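Local structure of 26S proteasome regulatory subunit RPN10 (Schizosaccharomyces pombe, 2X5N) at residues 8-14 with 112-116. The protein protects ubiquitin chains against disassembly by deubiquitinating enzymes and thereby promotes protein degradation by the 26S proteasome. Residues are numbered along the deposited sequence; the frame is centred on the assembly and turned at random. Where two conformers were deposited one is given.
Sequences LIDNSEW and FVGSP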
loop_
_atom_site.group_PDB
_atom_site.type_symbol
_atom_site.label_atom_id
_atom_site.label_comp_id
_atom_site.label_asym_id
_atom_site.label_seq_id
_atom_site.Cartn_x
_atom_site.Cartn_y
_atom_site.Cartn_z
ATOM N N LEU A 8 -0.368 3.214 -0.743
ATOM C CA LEU A 8 -0.217 3.987 0.470
ATOM C C LEU A 8 1.160 3.728 1.053
ATOM O O LEU A 8 1.478 2.592 1.450
ATOM C CB LEU A 8 -1.268 3.572 1.506
ATOM C CG LEU A 8 -2.640 4.250 1.395
ATOM C CD1 LEU A 8 -3.225 4.162 -0.027
ATOM C CD2 LEU A 8 -3.621 3.642 2.388
ATOM N N ILE A 9 1.971 4.775 1.108
ATOM C CA ILE A 9 3.326 4.675 1.650
ATOM C C ILE A 9 3.360 5.194 3.074
ATOM O O ILE A 9 2.664 6.146 3.434
ATOM C CB ILE A 9 4.388 5.392 0.775
ATOM C CG1 ILE A 9 4.124 6.898 0.588
ATOM C CG2 ILE A 9 4.494 4.663 -0.566
ATOM C CD1 ILE A 9 5.270 7.581 -0.050
ATOM N N ASP A 10 4.161 4.524 3.885
ATOM C CA ASP A 10 4.421 4.940 5.247
ATOM C C ASP A 10 5.609 5.908 5.219
ATOM O O ASP A 10 6.737 5.518 4.890
ATOM C CB ASP A 10 4.676 3.696 6.110
ATOM C CG ASP A 10 4.776 3.985 7.600
ATOM O OD1 ASP A 10 5.067 5.134 7.993
ATOM O OD2 ASP A 10 4.570 3.025 8.377
ATOM N N ASN A 11 5.334 7.174 5.514
ATOM C CA ASN A 11 6.393 8.188 5.667
ATOM C C ASN A 11 6.465 8.687 7.105
ATOM O O ASN A 11 6.758 9.864 7.338
ATOM C CB ASN A 11 6.203 9.357 4.702
ATOM C CG ASN A 11 4.939 10.127 4.966
ATOM O OD1 ASN A 11 3.926 9.550 5.342
ATOM N ND2 ASN A 11 4.974 11.443 4.729
ATOM N N SER A 12 6.223 7.785 8.069
ATOM C CA SER A 12 6.395 8.113 9.484
ATOM C C SER A 12 7.860 8.072 9.902
ATOM O O SER A 12 8.726 7.578 9.173
ATOM C CB SER A 12 5.595 7.160 10.376
ATOM O OG SER A 12 6.231 5.907 10.496
ATOM N N GLU A 13 8.133 8.572 11.109
ATOM C CA GLU A 13 9.480 8.576 11.656
ATOM C C GLU A 13 10.049 7.151 11.805
ATOM O O GLU A 13 11.256 6.979 11.814
ATOM C CB GLU A 13 9.533 9.315 12.992
ATOM C CG GLU A 13 8.707 8.672 14.092
ATOM C CD GLU A 13 8.527 9.545 15.302
ATOM O OE1 GLU A 13 9.397 10.391 15.588
ATOM O OE2 GLU A 13 7.502 9.372 15.987
ATOM N N TRP A 14 9.176 6.147 11.874
ATOM C CA TRP A 14 9.622 4.756 12.004
ATOM C C TRP A 14 10.367 4.288 10.751
ATOM O O TRP A 14 11.106 3.315 10.784
ATOM C CB TRP A 14 8.417 3.850 12.271
ATOM C CG TRP A 14 7.847 4.070 13.627
ATOM C CD1 TRP A 14 7.081 5.123 14.037
ATOM C CD2 TRP A 14 8.035 3.240 14.757
ATOM N NE1 TRP A 14 6.786 4.991 15.360
ATOM C CE2 TRP A 14 7.361 3.843 15.831
ATOM C CE3 TRP A 14 8.700 2.035 14.967
ATOM C CZ2 TRP A 14 7.325 3.274 17.104
ATOM C CZ3 TRP A 14 8.669 1.473 16.238
ATOM C CH2 TRP A 14 7.988 2.095 17.278
ATOM N N PHE A 112 1.748 -0.012 2.754
ATOM C CA PHE A 112 2.933 -0.354 3.510
ATOM C C PHE A 112 2.745 0.038 4.972
ATOM O O PHE A 112 2.270 1.130 5.270
ATOM C CB PHE A 112 4.134 0.409 2.978
ATOM C CG PHE A 112 4.583 -0.001 1.611
ATOM C CD1 PHE A 112 5.667 -0.857 1.450
ATOM C CD2 PHE A 112 3.936 0.480 0.472
ATOM C CE1 PHE A 112 6.117 -1.207 0.190
ATOM C CE2 PHE A 112 4.385 0.126 -0.790
ATOM C CZ PHE A 112 5.485 -0.707 -0.931
ATOM N N VAL A 113 3.131 -0.859 5.878
ATOM C CA VAL A 113 3.115 -0.574 7.295
ATOM C C VAL A 113 4.489 -0.910 7.870
ATOM O O VAL A 113 4.914 -2.066 7.880
ATOM C CB VAL A 113 2.035 -1.409 8.013
ATOM C CG1 VAL A 113 2.125 -1.193 9.546
ATOM C CG2 VAL A 113 0.645 -1.053 7.478
ATOM N N GLY A 114 5.184 0.128 8.331
ATOM C CA GLY A 114 6.485 -0.008 8.979
ATOM C C GLY A 114 6.499 0.651 10.333
ATOM O O GLY A 114 7.565 0.948 10.879
ATOM N N SER A 115 5.312 0.807 10.903
ATOM C CA SER A 115 5.113 1.537 12.140
ATOM C C SER A 115 3.983 0.881 12.923
ATOM O O SER A 115 3.100 0.255 12.348
ATOM C CB SER A 115 4.706 2.968 11.829
ATOM O OG SER A 115 3.640 2.938 10.909
ATOM N N PRO A 116 3.962 1.072 14.245
ATOM C CA PRO A 116 2.821 0.608 15.018
ATOM C C PRO A 116 1.460 1.054 14.543
ATOM O O PRO A 116 1.328 2.225 14.238
ATOM C CB PRO A 116 3.193 0.866 16.482
ATOM C CG PRO A 116 4.653 1.127 16.467
ATOM C CD PRO A 116 4.982 1.700 15.099
#
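Asp-10 reaches from the end of strand 3-9 to the loop after parallel strand 106-113, at the C-terminal end of the two central strands of the von Willebrand factor A sheet where, in metal-binding relatives, the DxSxS motif contributes to the MIDAS site; here the motif reads Asp-Asn-Ser-Glu-Trp, with Trp-14 where its last serine would be. Phe-112 N donates an almost straight bond (171°) to Leu-8 O, which also lies at the edge of the Phe-112 ring.

Along Asp-10, CB rests 3.6 Å from Phe-112 O, and CG, anti to the backbone N (chi1 -172°), carries the carboxylate across to the loop. Asp-10 OD2 takes two hydrogen bonds from that loop: Gly-114 N, at 3.0 Å, comes in on the anti side and, in the Ser-115 conformer described, Ser-115 OG, at 2.7 Å, on the syn side, both tilted out of the carboxylate plane. Asp-10 OD1 turns back to its own chain, accepting from Ser-12 N at 2.9 Å in an Asx turn and also from Ser-12 OG. Three donors thus fix the rotation of this buried carboxylate, with Ser-115 OG a fourth in that conformer. An alanine here is likely to leave Gly-114 N, Ser-12 N and the serine hydroxyls without the carboxylate they share.

Ser-12 OG in turn accepts a longer, bent bond from Trp-14 N, which closes an ST turn. Farther out, in a CH-pi contact, Pro-116 CD lies over the face of the Trp-14 six-membered ring, 3.3 Å from its centroid, and Pro-116 CG over Trp-14 CZ2 and CH2.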